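Local coordinates for protein single-stranded-DNA-specific exonuclease RecJ (Thermus thermophilus, PDB 2ZXR) that degrades single-stranded DNA in the 5' to 3' direction as a divalent-metal-dependent exonuclease and shows no detectable activity on single-stranded RNA, at residues R2-W7 against T355-F360; L463-P468 against Y638-P643; L10-L15 against H631-F636; E328-V333 against Y417-P422. All coordinates share one frame; numbering follows the deposited sequence.

Interaction 1 of 4, residues R2-W7 against T355-F360; sequences RDRVRW and TLRPVF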
loop_
_atom_site.group_PDB
_atom_site.type_symbol
_atom_site.label_atom_id
_atom_site.label_comp_id
_atom_site.label_asym_id
_atom_site.label_seq_id
_atom_site.Cartn_x
_atom_site.Cartn_y
_atom_site.Cartn_z
ATOM N N ARG A 2 -9.081 16.676 1.948
ATOM C CA ARG A 2 -8.799 16.255 3.321
ATOM C C ARG A 2 -10.119 16.106 4.089
ATOM O O ARG A 2 -10.184 15.437 5.130
ATOM C CB ARG A 2 -7.880 17.273 4.023
ATOM C CG ARG A 2 -8.213 18.765 3.794
ATOM C CD ARG A 2 -9.557 19.181 4.381
ATOM N NE ARG A 2 -10.636 19.126 3.396
ATOM C CZ ARG A 2 -10.755 19.955 2.361
ATOM N NH1 ARG A 2 -9.863 20.917 2.167
ATOM N NH2 ARG A 2 -11.767 19.817 1.514
ATOM N N ASP A 3 -11.167 16.728 3.555
ATOM C CA ASP A 3 -12.492 16.666 4.157
ATOM C C ASP A 3 -13.250 15.466 3.580
ATOM O O ASP A 3 -14.387 15.173 3.976
ATOM C CB ASP A 3 -13.242 17.970 3.884
ATOM C CG ASP A 3 -14.682 17.918 4.329
ATOM O OD1 ASP A 3 -15.510 17.323 3.602
ATOM O OD2 ASP A 3 -14.983 18.468 5.411
ATOM N N ARG A 4 -12.614 14.779 2.633
ATOM C CA ARG A 4 -13.194 13.589 2.028
ATOM C C ARG A 4 -12.289 12.384 2.352
ATOM O O ARG A 4 -12.241 11.399 1.607
ATOM C CB ARG A 4 -13.353 13.779 0.510
ATOM C CG ARG A 4 -14.608 14.567 0.127
ATOM C CD ARG A 4 -14.763 14.743 -1.374
ATOM N NE ARG A 4 -13.826 15.724 -1.907
ATOM C CZ ARG A 4 -12.988 15.486 -2.911
ATOM N NH1 ARG A 4 -12.966 14.287 -3.495
ATOM N NH2 ARG A 4 -12.185 16.454 -3.342
ATOM N N VAL A 5 -11.584 12.482 3.480
ATOM C CA VAL A 5 -10.684 11.441 3.965
ATOM C C VAL A 5 -11.301 10.767 5.190
ATOM O O VAL A 5 -11.461 11.401 6.221
ATOM C CB VAL A 5 -9.307 12.025 4.412
ATOM C CG1 VAL A 5 -8.403 10.902 4.934
ATOM C CG2 VAL A 5 -8.637 12.758 3.259
ATOM N N ARG A 6 -11.631 9.488 5.079
ATOM C CA ARG A 6 -12.219 8.748 6.197
ATOM C C ARG A 6 -11.187 7.834 6.861
ATOM O O ARG A 6 -10.451 7.129 6.168
ATOM C CB ARG A 6 -13.380 7.861 5.704
ATOM C CG ARG A 6 -14.726 8.562 5.471
ATOM C CD ARG A 6 -14.591 9.825 4.631
ATOM N NE ARG A 6 -15.806 10.134 3.872
ATOM C CZ ARG A 6 -16.310 11.357 3.738
ATOM N NH1 ARG A 6 -15.717 12.395 4.326
ATOM N NH2 ARG A 6 -17.377 11.553 2.969
ATOM N N TRP A 7 -11.121 7.852 8.188
ATOM C CA TRP A 7 -10.222 6.945 8.903
ATOM C C TRP A 7 -11.054 5.743 9.361
ATOM O O TRP A 7 -12.159 5.902 9.879
ATOM C CB TRP A 7 -9.619 7.611 10.126
ATOM C CG TRP A 7 -8.604 8.665 9.823
ATOM C CD1 TRP A 7 -8.507 9.413 8.687
ATOM C CD2 TRP A 7 -7.616 9.161 10.716
ATOM N NE1 TRP A 7 -7.519 10.358 8.825
ATOM C CE2 TRP A 7 -6.956 10.225 10.061
ATOM C CE3 TRP A 7 -7.223 8.814 12.015
ATOM C CZ2 TRP A 7 -5.928 10.945 10.655
ATOM C CZ3 TRP A 7 -6.191 9.534 12.613
ATOM C CH2 TRP A 7 -5.558 10.588 11.931
ATOM N N THR A 355 -5.737 16.862 -5.068
ATOM C CA THR A 355 -7.126 17.194 -5.307
ATOM C C THR A 355 -8.209 16.126 -5.052
ATOM O O THR A 355 -9.380 16.449 -4.792
ATOM C CB THR A 355 -7.153 17.670 -6.780
ATOM O OG1 THR A 355 -7.478 19.059 -6.840
ATOM C CG2 THR A 355 -8.049 16.813 -7.609
ATOM N N LEU A 356 -7.831 14.861 -5.140
ATOM C CA LEU A 356 -8.794 13.777 -4.969
ATOM C C LEU A 356 -9.908 13.887 -6.022
ATOM O O LEU A 356 -11.090 13.724 -5.718
ATOM C CB LEU A 356 -9.386 13.817 -3.559
ATOM C CG LEU A 356 -9.003 12.654 -2.629
ATOM C CD1 LEU A 356 -7.561 12.187 -2.863
ATOM C CD2 LEU A 356 -9.223 13.095 -1.195
ATOM N N ARG A 357 -9.512 14.172 -7.264
ATOM C CA ARG A 357 -10.445 14.295 -8.383
ATOM C C ARG A 357 -9.836 13.665 -9.639
ATOM O O ARG A 357 -8.618 13.601 -9.793
ATOM C CB ARG A 357 -10.730 15.763 -8.699
ATOM C CG ARG A 357 -11.422 16.559 -7.624
ATOM C CD ARG A 357 -12.818 16.065 -7.405
ATOM N NE ARG A 357 -13.487 16.877 -6.401
ATOM C CZ ARG A 357 -14.744 16.695 -6.015
ATOM N NH1 ARG A 357 -15.467 15.725 -6.561
ATOM N NH2 ARG A 357 -15.261 17.469 -5.072
ATOM N N PRO A 358 -10.688 13.191 -10.558
ATOM C CA PRO A 358 -10.179 12.590 -11.791
ATOM C C PRO A 358 -9.440 13.723 -12.521
ATOM O O PRO A 358 -9.847 14.894 -12.425
ATOM C CB PRO A 358 -11.454 12.170 -12.522
ATOM C CG PRO A 358 -12.464 11.997 -11.425
ATOM C CD PRO A 358 -12.158 13.131 -10.491
ATOM N N VAL A 359 -8.351 13.409 -13.219
ATOM C CA VAL A 359 -7.625 14.452 -13.927
ATOM C C VAL A 359 -7.397 14.029 -15.360
ATOM O O VAL A 359 -7.029 12.881 -15.646
ATOM C CB VAL A 359 -6.271 14.789 -13.230
ATOM C CG1 VAL A 359 -5.470 15.828 -14.044
ATOM C CG2 VAL A 359 -6.549 15.354 -11.842
ATOM N N PHE A 360 -7.679 14.971 -16.258
ATOM C CA PHE A 360 -7.538 14.813 -17.694
ATOM C C PHE A 360 -6.626 15.953 -18.152
ATOM O O PHE A 360 -6.925 17.125 -17.913
ATOM C CB PHE A 360 -8.890 14.982 -18.408
ATOM C CG PHE A 360 -9.951 14.021 -17.962
ATOM C CD1 PHE A 360 -10.497 14.105 -16.677
ATOM C CD2 PHE A 360 -10.378 13.015 -18.809
ATOM C CE1 PHE A 360 -11.461 13.185 -16.243
ATOM C CE2 PHE A 360 -11.329 12.095 -18.390
ATOM C CZ PHE A 360 -11.870 12.178 -17.103
#

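Interaction 2 of 4, residues L463-P468 against Y638-P643; sequences LLFGAP and YERRHP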
loop_
_atom_site.group_PDB
_atom_site.type_symbol
_atom_site.label_atom_id
_atom_site.label_comp_id
_atom_site.label_asym_id
_atom_site.label_seq_id
_atom_site.Cartn_x
_atom_site.Cartn_y
_atom_site.Cartn_z
ATOM N N LEU A 463 -2.710 4.065 15.068
ATOM C CA LEU A 463 -3.425 5.244 15.480
ATOM C C LEU A 463 -2.853 5.665 16.818
ATOM O O LEU A 463 -2.636 4.828 17.682
ATOM C CB LEU A 463 -4.908 4.911 15.614
ATOM C CG LEU A 463 -5.836 5.980 16.191
ATOM C CD1 LEU A 463 -6.009 7.132 15.175
ATOM C CD2 LEU A 463 -7.192 5.335 16.509
ATOM N N LEU A 464 -2.561 6.950 16.954
ATOM C CA LEU A 464 -2.086 7.526 18.198
ATOM C C LEU A 464 -3.142 8.589 18.488
ATOM O O LEU A 464 -3.802 9.098 17.556
ATOM C CB LEU A 464 -0.719 8.183 18.072
ATOM C CG LEU A 464 0.471 7.237 17.918
ATOM C CD1 LEU A 464 0.393 6.552 16.548
ATOM C CD2 LEU A 464 1.776 8.024 18.054
ATOM N N PHE A 465 -3.311 8.920 19.764
ATOM C CA PHE A 465 -4.339 9.873 20.155
ATOM C C PHE A 465 -3.941 10.606 21.419
ATOM O O PHE A 465 -3.315 10.024 22.309
ATOM C CB PHE A 465 -5.649 9.120 20.396
ATOM C CG PHE A 465 -6.836 10.015 20.633
ATOM C CD1 PHE A 465 -7.107 10.528 21.900
ATOM C CD2 PHE A 465 -7.671 10.376 19.582
ATOM C CE1 PHE A 465 -8.203 11.401 22.116
ATOM C CE2 PHE A 465 -8.772 11.248 19.784
ATOM C CZ PHE A 465 -9.028 11.757 21.058
ATOM N N GLY A 466 -4.299 11.885 21.498
ATOM C CA GLY A 466 -3.986 12.641 22.695
ATOM C C GLY A 466 -3.742 14.123 22.546
ATOM O O GLY A 466 -4.020 14.736 21.502
ATOM N N ALA A 467 -3.235 14.708 23.625
ATOM C CA ALA A 467 -2.915 16.122 23.637
ATOM C C ALA A 467 -1.425 16.138 23.367
ATOM O O ALA A 467 -0.641 15.577 24.125
ATOM C CB ALA A 467 -3.229 16.741 25.000
ATOM N N PRO A 468 -1.023 16.754 22.256
ATOM C CA PRO A 468 0.390 16.831 21.887
ATOM C C PRO A 468 1.179 17.588 22.935
ATOM O O PRO A 468 0.632 18.467 23.600
ATOM C CB PRO A 468 0.354 17.561 20.550
ATOM C CG PRO A 468 -0.857 18.447 20.690
ATOM C CD PRO A 468 -1.863 17.538 21.334
ATOM N N TYR A 638 -13.966 3.548 25.016
ATOM C CA TYR A 638 -14.790 4.084 26.105
ATOM C C TYR A 638 -14.658 5.605 26.134
ATOM O O TYR A 638 -15.662 6.317 26.040
ATOM C CB TYR A 638 -14.367 3.492 27.456
ATOM C CG TYR A 638 -15.167 4.032 28.620
ATOM C CD1 TYR A 638 -14.589 4.903 29.543
ATOM C CD2 TYR A 638 -16.507 3.666 28.802
ATOM C CE1 TYR A 638 -15.315 5.397 30.628
ATOM C CE2 TYR A 638 -17.244 4.151 29.873
ATOM C CZ TYR A 638 -16.643 5.021 30.792
ATOM O OH TYR A 638 -17.367 5.500 31.878
ATOM N N GLU A 639 -13.423 6.099 26.246
ATOM C CA GLU A 639 -13.159 7.540 26.276
ATOM C C GLU A 639 -13.710 8.273 25.039
ATOM O O GLU A 639 -14.199 9.398 25.130
ATOM C CB GLU A 639 -11.644 7.811 26.409
ATOM C CG GLU A 639 -11.005 7.156 27.658
ATOM C CD GLU A 639 -9.483 7.399 27.809
ATOM O OE1 GLU A 639 -8.883 6.800 28.745
ATOM O OE2 GLU A 639 -8.895 8.183 27.010
ATOM N N ARG A 640 -13.655 7.628 23.881
ATOM C CA ARG A 640 -14.154 8.254 22.658
ATOM C C ARG A 640 -15.658 8.029 22.459
ATOM O O ARG A 640 -16.222 8.468 21.460
ATOM C CB ARG A 640 -13.400 7.686 21.441
ATOM C CG ARG A 640 -13.435 8.542 20.193
ATOM C CD ARG A 640 -12.109 9.277 19.974
ATOM N NE ARG A 640 -11.669 10.048 21.143
ATOM C CZ ARG A 640 -11.087 9.531 22.232
ATOM N NH1 ARG A 640 -10.857 8.223 22.323
ATOM N NH2 ARG A 640 -10.743 10.325 23.247
ATOM N N ARG A 641 -16.306 7.335 23.390
ATOM C CA ARG A 641 -17.738 7.052 23.253
ATOM C C ARG A 641 -18.011 6.413 21.896
ATOM O O ARG A 641 -18.922 6.809 21.189
ATOM C CB ARG A 641 -18.569 8.341 23.369
ATOM C CG ARG A 641 -19.054 8.676 24.769
ATOM C CD ARG A 641 -17.954 9.237 25.616
ATOM N NE ARG A 641 -17.642 8.376 26.754
ATOM C CZ ARG A 641 -16.790 8.713 27.721
ATOM N NH1 ARG A 641 -16.174 9.893 27.676
ATOM N NH2 ARG A 641 -16.552 7.874 28.721
ATOM N N HIS A 642 -17.207 5.433 21.513
ATOM C CA HIS A 642 -17.416 4.792 20.227
ATOM C C HIS A 642 -18.092 3.438 20.432
ATOM O O HIS A 642 -17.430 2.438 20.711
ATOM C CB HIS A 642 -16.076 4.644 19.489
ATOM C CG HIS A 642 -16.231 4.321 18.040
ATOM N ND1 HIS A 642 -16.723 3.114 17.602
ATOM C CD2 HIS A 642 -16.030 5.073 16.931
ATOM C CE1 HIS A 642 -16.823 3.131 16.285
ATOM N NE2 HIS A 642 -16.411 4.309 15.852
ATOM N N PRO A 643 -19.430 3.390 20.270
ATOM C CA PRO A 643 -20.204 2.164 20.451
ATOM C C PRO A 643 -19.753 0.930 19.686
ATOM O O PRO A 643 -19.699 -0.154 20.254
ATOM C CB PRO A 643 -21.637 2.599 20.094
ATOM C CG PRO A 643 -21.650 4.052 20.497
ATOM C CD PRO A 643 -20.322 4.520 19.949
#

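Interaction 3 of 4, residues L10-L15 against H631-F636; sequences LSLPPL and HRRLLF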
loop_
_atom_site.group_PDB
_atom_site.type_symbol
_atom_site.label_atom_id
_atom_site.label_comp_id
_atom_site.label_asym_id
_atom_site.label_seq_id
_atom_site.Cartn_x
_atom_site.Cartn_y
_atom_site.Cartn_z
ATOM N N LEU A 10 -9.174 -1.302 11.295
ATOM C CA LEU A 10 -9.348 -2.673 10.846
ATOM C C LEU A 10 -10.015 -3.529 11.940
ATOM O O LEU A 10 -9.749 -3.369 13.133
ATOM C CB LEU A 10 -7.995 -3.283 10.439
ATOM C CG LEU A 10 -7.165 -2.512 9.390
ATOM C CD1 LEU A 10 -6.100 -3.462 8.789
ATOM C CD2 LEU A 10 -8.070 -1.971 8.277
ATOM N N SER A 11 -10.868 -4.451 11.515
ATOM C CA SER A 11 -11.610 -5.310 12.424
ATOM C C SER A 11 -10.733 -6.236 13.252
ATOM O O SER A 11 -9.626 -6.593 12.832
ATOM C CB SER A 11 -12.564 -6.173 11.609
ATOM O OG SER A 11 -11.803 -7.129 10.874
ATOM N N LEU A 12 -11.212 -6.634 14.429
ATOM C CA LEU A 12 -10.438 -7.580 15.232
ATOM C C LEU A 12 -10.790 -8.959 14.686
ATOM O O LEU A 12 -11.966 -9.256 14.381
ATOM C CB LEU A 12 -10.787 -7.513 16.727
ATOM C CG LEU A 12 -10.546 -6.175 17.432
ATOM C CD1 LEU A 12 -10.838 -6.316 18.930
ATOM C CD2 LEU A 12 -9.129 -5.711 17.196
ATOM N N PRO A 13 -9.778 -9.818 14.516
ATOM C CA PRO A 13 -10.092 -11.153 13.993
ATOM C C PRO A 13 -10.629 -12.038 15.109
ATOM O O PRO A 13 -10.605 -11.653 16.285
ATOM C CB PRO A 13 -8.738 -11.645 13.478
ATOM C CG PRO A 13 -7.787 -11.063 14.477
ATOM C CD PRO A 13 -8.328 -9.648 14.720
ATOM N N PRO A 14 -11.153 -13.220 14.754
ATOM C CA PRO A 14 -11.658 -14.095 15.818
ATOM C C PRO A 14 -10.462 -14.548 16.665
ATOM O O PRO A 14 -9.399 -14.926 16.145
ATOM C CB PRO A 14 -12.345 -15.245 15.062
ATOM C CG PRO A 14 -11.909 -15.073 13.591
ATOM C CD PRO A 14 -11.700 -13.591 13.437
ATOM N N LEU A 15 -10.630 -14.491 17.978
ATOM C CA LEU A 15 -9.545 -14.848 18.879
ATOM C C LEU A 15 -8.786 -16.147 18.615
ATOM O O LEU A 15 -7.556 -16.154 18.660
ATOM C CB LEU A 15 -10.041 -14.840 20.317
ATOM C CG LEU A 15 -10.254 -13.463 20.933
ATOM C CD1 LEU A 15 -9.642 -13.496 22.339
ATOM C CD2 LEU A 15 -9.595 -12.372 20.105
ATOM N N HIS A 631 -7.446 -4.366 26.301
ATOM C CA HIS A 631 -7.647 -3.351 27.346
ATOM C C HIS A 631 -7.491 -1.937 26.818
ATOM O O HIS A 631 -8.346 -1.080 27.053
ATOM C CB HIS A 631 -6.677 -3.583 28.514
ATOM C CG HIS A 631 -7.026 -4.790 29.337
ATOM N ND1 HIS A 631 -6.274 -5.210 30.412
ATOM C CD2 HIS A 631 -8.072 -5.649 29.254
ATOM C CE1 HIS A 631 -6.844 -6.273 30.959
ATOM N NE2 HIS A 631 -7.935 -6.559 30.275
ATOM N N ARG A 632 -6.403 -1.682 26.100
ATOM C CA ARG A 632 -6.162 -0.358 25.536
ATOM C C ARG A 632 -7.301 0.002 24.563
ATOM O O ARG A 632 -7.735 1.163 24.486
ATOM C CB ARG A 632 -4.797 -0.361 24.829
ATOM C CG ARG A 632 -4.502 0.811 23.913
ATOM C CD ARG A 632 -3.652 0.308 22.724
ATOM N NE ARG A 632 -2.671 -0.641 23.209
ATOM C CZ ARG A 632 -2.079 -1.583 22.486
ATOM N NH1 ARG A 632 -2.342 -1.724 21.197
ATOM N NH2 ARG A 632 -1.261 -2.429 23.087
ATOM N N ARG A 633 -7.774 -0.984 23.803
ATOM C CA ARG A 633 -8.899 -0.748 22.883
ATOM C C ARG A 633 -10.142 -0.356 23.679
ATOM O O ARG A 633 -10.807 0.623 23.353
ATOM C CB ARG A 633 -9.256 -1.999 22.083
ATOM C CG ARG A 633 -8.742 -2.018 20.671
ATOM C CD ARG A 633 -9.230 -0.836 19.870
ATOM N NE ARG A 633 -9.857 -1.310 18.649
ATOM C CZ ARG A 633 -9.229 -1.965 17.683
ATOM N NH1 ARG A 633 -7.937 -2.235 17.774
ATOM N NH2 ARG A 633 -9.912 -2.342 16.622
ATOM N N LEU A 634 -10.448 -1.130 24.719
ATOM C CA LEU A 634 -11.629 -0.855 25.550
ATOM C C LEU A 634 -11.604 0.553 26.095
ATOM O O LEU A 634 -12.569 1.303 25.955
ATOM C CB LEU A 634 -11.726 -1.845 26.725
ATOM C CG LEU A 634 -12.403 -3.193 26.497
ATOM C CD1 LEU A 634 -12.325 -4.035 27.775
ATOM C CD2 LEU A 634 -13.860 -2.972 26.105
ATOM N N LEU A 635 -10.488 0.908 26.729
ATOM C CA LEU A 635 -10.324 2.243 27.289
ATOM C C LEU A 635 -10.426 3.307 26.231
ATOM O O LEU A 635 -11.033 4.348 26.468
ATOM C CB LEU A 635 -8.964 2.395 27.983
ATOM C CG LEU A 635 -8.799 1.907 29.419
ATOM C CD1 LEU A 635 -9.793 2.634 30.346
ATOM C CD2 LEU A 635 -9.034 0.433 29.456
ATOM N N PHE A 636 -9.804 3.070 25.071
ATOM C CA PHE A 636 -9.838 4.062 23.993
ATOM C C PHE A 636 -11.261 4.266 23.497
ATOM O O PHE A 636 -11.714 5.398 23.401
ATOM C CB PHE A 636 -8.951 3.648 22.802
ATOM C CG PHE A 636 -9.093 4.550 21.599
ATOM C CD1 PHE A 636 -8.485 5.810 21.571
ATOM C CD2 PHE A 636 -9.899 4.171 20.520
ATOM C CE1 PHE A 636 -8.685 6.683 20.491
ATOM C CE2 PHE A 636 -10.106 5.031 19.433
ATOM C CZ PHE A 636 -9.498 6.293 19.418
HETATM O O HOH W 1 -7.681 -3.564 14.567
#

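Interaction 4 of 4, residues E328-V333 against Y417-P422; sequences EAKAIV and YAARFP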
loop_
_atom_site.group_PDB
_atom_site.type_symbol
_atom_site.label_atom_id
_atom_site.label_comp_id
_atom_site.label_asym_id
_atom_site.label_seq_id
_atom_site.Cartn_x
_atom_site.Cartn_y
_atom_site.Cartn_z
ATOM N N GLU A 328 -13.716 22.633 -6.470
ATOM C CA GLU A 328 -14.546 21.488 -6.148
ATOM C C GLU A 328 -15.199 20.959 -7.424
ATOM O O GLU A 328 -16.340 20.493 -7.412
ATOM C CB GLU A 328 -15.582 21.886 -5.092
ATOM C CG GLU A 328 -14.939 22.386 -3.763
ATOM C CD GLU A 328 -14.364 21.253 -2.881
ATOM O OE1 GLU A 328 -13.414 21.515 -2.096
ATOM O OE2 GLU A 328 -14.867 20.107 -2.957
ATOM N N ALA A 329 -14.450 21.037 -8.527
ATOM C CA ALA A 329 -14.916 20.548 -9.823
ATOM C C ALA A 329 -14.964 19.029 -9.755
ATOM O O ALA A 329 -14.140 18.405 -9.098
ATOM C CB ALA A 329 -13.969 20.997 -10.928
ATOM N N LYS A 330 -15.932 18.427 -10.430
ATOM C CA LYS A 330 -16.053 16.984 -10.406
ATOM C C LYS A 330 -14.927 16.342 -11.218
ATOM O O LYS A 330 -14.638 15.158 -11.063
ATOM C CB LYS A 330 -17.420 16.562 -10.954
ATOM C CG LYS A 330 -18.524 16.391 -9.895
ATOM C CD LYS A 330 -18.612 17.558 -8.913
ATOM C CE LYS A 330 -19.711 17.312 -7.861
ATOM N NZ LYS A 330 -19.387 17.984 -6.556
ATOM N N ALA A 331 -14.298 17.133 -12.084
ATOM C CA ALA A 331 -13.204 16.642 -12.907
ATOM C C ALA A 331 -12.314 17.809 -13.270
ATOM O O ALA A 331 -12.804 18.886 -13.567
ATOM C CB ALA A 331 -13.741 15.975 -14.164
ATOM N N ILE A 332 -11.002 17.598 -13.204
ATOM C CA ILE A 332 -10.045 18.624 -13.552
ATOM C C ILE A 332 -9.606 18.315 -14.992
ATOM O O ILE A 332 -9.130 17.212 -15.298
ATOM C CB ILE A 332 -8.889 18.612 -12.550
ATOM C CG1 ILE A 332 -9.462 18.934 -11.168
ATOM C CG2 ILE A 332 -7.839 19.643 -12.910
ATOM C CD1 ILE A 332 -8.428 18.975 -10.069
ATOM N N VAL A 333 -9.812 19.286 -15.881
ATOM C CA VAL A 333 -9.502 19.096 -17.288
ATOM C C VAL A 333 -8.692 20.279 -17.744
ATOM O O VAL A 333 -9.185 21.397 -17.826
ATOM C CB VAL A 333 -10.820 18.953 -18.118
ATOM C CG1 VAL A 333 -10.519 18.462 -19.540
ATOM C CG2 VAL A 333 -11.755 17.982 -17.421
ATOM N N TYR A 417 -19.842 13.770 -17.186
ATOM C CA TYR A 417 -19.756 12.357 -16.872
ATOM C C TYR A 417 -19.456 12.217 -15.367
ATOM O O TYR A 417 -20.122 11.455 -14.659
ATOM C CB TYR A 417 -18.641 11.692 -17.678
ATOM C CG TYR A 417 -18.470 10.243 -17.331
ATOM C CD1 TYR A 417 -19.425 9.299 -17.711
ATOM C CD2 TYR A 417 -17.398 9.821 -16.549
ATOM C CE1 TYR A 417 -19.319 7.971 -17.305
ATOM C CE2 TYR A 417 -17.279 8.495 -16.137
ATOM C CZ TYR A 417 -18.245 7.581 -16.509
ATOM O OH TYR A 417 -18.170 6.292 -16.038
ATOM N N ALA A 418 -18.473 12.974 -14.883
ATOM C CA ALA A 418 -18.070 12.913 -13.473
ATOM C C ALA A 418 -19.173 13.367 -12.525
ATOM O O ALA A 418 -19.267 12.881 -11.389
ATOM C CB ALA A 418 -16.800 13.758 -13.240
ATOM N N ALA A 419 -19.994 14.308 -12.995
ATOM C CA ALA A 419 -21.100 14.835 -12.206
ATOM C C ALA A 419 -22.148 13.765 -11.896
ATOM O O ALA A 419 -22.908 13.903 -10.955
ATOM C CB ALA A 419 -21.753 16.010 -12.940
ATOM N N ARG A 420 -22.179 12.703 -12.688
ATOM C CA ARG A 420 -23.126 11.613 -12.482
ATOM C C ARG A 420 -22.745 10.722 -11.298
ATOM O O ARG A 420 -23.514 9.839 -10.899
ATOM C CB ARG A 420 -23.217 10.760 -13.752
ATOM C CG ARG A 420 -23.953 11.462 -14.894
ATOM C CD ARG A 420 -23.619 10.879 -16.266
ATOM N NE ARG A 420 -23.569 9.417 -16.279
ATOM C CZ ARG A 420 -23.349 8.684 -17.372
ATOM N NH1 ARG A 420 -23.168 9.282 -18.548
ATOM N NH2 ARG A 420 -23.288 7.354 -17.293
ATOM N N PHE A 421 -21.567 10.953 -10.724
ATOM C CA PHE A 421 -21.135 10.122 -9.615
ATOM C C PHE A 421 -20.869 10.859 -8.323
ATOM O O PHE A 421 -20.668 12.076 -8.307
ATOM C CB PHE A 421 -19.881 9.330 -9.994
ATOM C CG PHE A 421 -20.038 8.510 -11.230
ATOM C CD1 PHE A 421 -20.046 9.111 -12.479
ATOM C CD2 PHE A 421 -20.189 7.137 -11.151
ATOM C CE1 PHE A 421 -20.202 8.356 -13.640
ATOM C CE2 PHE A 421 -20.347 6.369 -12.308
ATOM C CZ PHE A 421 -20.353 6.988 -13.557
ATOM N N PRO A 422 -20.912 10.128 -7.199
ATOM C CA PRO A 422 -20.648 10.763 -5.908
ATOM C C PRO A 422 -19.189 11.189 -5.873
ATOM O O PRO A 422 -18.374 10.681 -6.649
ATOM C CB PRO A 422 -20.972 9.659 -4.896
ATOM C CG PRO A 422 -20.965 8.379 -5.705
ATOM C CD PRO A 422 -21.517 8.798 -7.028
#

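Interaction 1 of 4, residues R2-W7 against T355-F360
The guanidinium of Arg4 lies flat on that of Arg357: the group centres are 3.8 Å apart, the planes diverge by 30°, and the two side chains cross at about a right angle. While one face of Arg4 is taken up in this way, its edge meets the backbone where helix 341-355 runs out. NH1 of Arg4 donates to Leu356 O over 3.0 Å in an almost straight bond (179°), the oxygen lying in the guanidinium plane. A more bent bond, 3.2 Å from Arg4 NH2 to Thr355 O, reaches its acceptor in the carbonyl plane. Leu356, with positive phi, is the first residue to leave the helix, and its CB also packs 3.6 Å from Arg4 NH1. The stacked like charges are probably eased by neighbours, since Arg357 NH1 forms a salt bridge with Asp423 and Arg4 NH1 also bonds Pro424 O. The pair thus joins the residue just before edge strand 5-9, a strand paired with strand 426-433, to the turn between helix 341-355 and strand 359-363.

Interaction 2 of 4, residues L463-P468 against Y638-P643
Phe465 and Arg640 each carry CG anti to their own backbone N (chi1 -159° in the arginine), which sends the two side chains toward each other from opposite directions. Further bends at chi2 and chi3 of Arg640 fold its chain until the guanidinium comes over one face of the phenyl ring. Arg640 CZ is 3.7 Å from the centroid of the Phe465 ring and 31° off its normal, a cation-pi contact. The planes are not parallel but inclined by 44°, and the arginine therefore leans one side of its guanidinium onto the outer ring atoms: Arg640 NH2 approaches Phe465 CE1 to 3.0 Å, and Arg640 NE approaches Phe465 CZ to 3.1 Å. These approaches are tight for nitrogen against aromatic carbon. Arg640 directly follows helix 624-639, and Arg641, with positive phi, completes a Schellman motif in which its N bonds Tyr638 O. Phe465 stands near the end of strand 462-466 in the OB region, its side chain also touching Glu502, Glu504 and Pro530. Both partners remain partly exposed. No hydrogen bond crosses between the segments, and the link probably rests on the attraction of the arginine charge for the ring's pi face and on dispersion, without a directional bond.

Interaction 3 of 4, residues L10-L15 against H631-F636
Leu12 places its CD2 methyl over one face of the Arg633 guanidinium, 3.5 Å from NH2, as the two side chains slide past each other in opposite directions. The edge of the same group faces Leu10. Arg633 NH2 lies 3.6 Å from Leu10 O, and a water links these two atoms: it donates to Leu10 O at 2.5 Å, a distance so short that its exact length is doubtful, and accepts from Arg633 NH2 over 3.3 Å, sitting in the guanidinium plane. Bends at chi2 and chi3 (-58° and -127°) carry the arginine from helix 624-639 to this position. Further out, Arg633 NH1 makes a salt bridge with Asp432 at the end of strand 426-433, which probably fixes the rotation of the group, while Glu648 of helix 643-655 accepts a hydrogen bond from Leu12 N. The group thus ties the extended loop between strand 5-9 and helix 15-25 to helix 624-639 of the RecJ C-terminal region, with Asp432 of strand 426-433 as its charged partner.

Interaction 4 of 4, residues E328-V333 against Y417-P422
Where the DHHA1 region begins its edge strand 332-335, the loop leading into that strand rests against the last turn of helix 407-419. Ala418 is the meeting point: its CB points at the loop and touches Lys330 O at 3.4 Å, Lys330 CB at 3.7 Å and the methyl of Ala331, CB to CB, at 3.9 Å. Ala418 has only a methyl to place between the backbones, and the CA atoms of Lys330 and Ala418 come within 5.5 Å. The aliphatic start of Lys330 runs on over the next residue, its CG 3.8 Å from Ala419 CA. A turn at chi2 (48°) then leads the rest of the chain away from the helix, and NZ ends in a long, weak ion pair with Asp423. Ile375 covers Ala418 further, and Val333 continues the packing of the strand along helix 407-419. With no hydrogen bond between the segments, cohesion comes from van der Waals contacts of methyls and methylenes, one of them against the carbonyl oxygen of Lys330; the lysine packs through its first methylenes, while its charged end leads away.

In the fold
Interaction 1 is buried, interactions 3 and 4 are partly so, and interaction 2 lies at the surface. Interactions 1 and 4 share the DHHA1 sheet, in which strands 332-335 and 359-363 are neighbours, and their centres are about 11 Å apart. Interactions 2 and 3 both use helix 624-639, and Phe636 of the latter packs on Leu463 and Phe465 of the former. Trp7 of strand 5-9 meets Leu463 of strand 462-466, side chain to side chain, in the sheet both strands belong to. Arginine dominates three contacts in different ways: hydrogen-bonded and stacked in the first, over a phenyl ring in the second, under a methyl and water-bridged in the third. Interaction 4, within one region, relies on alanine and aliphatic lysine instead.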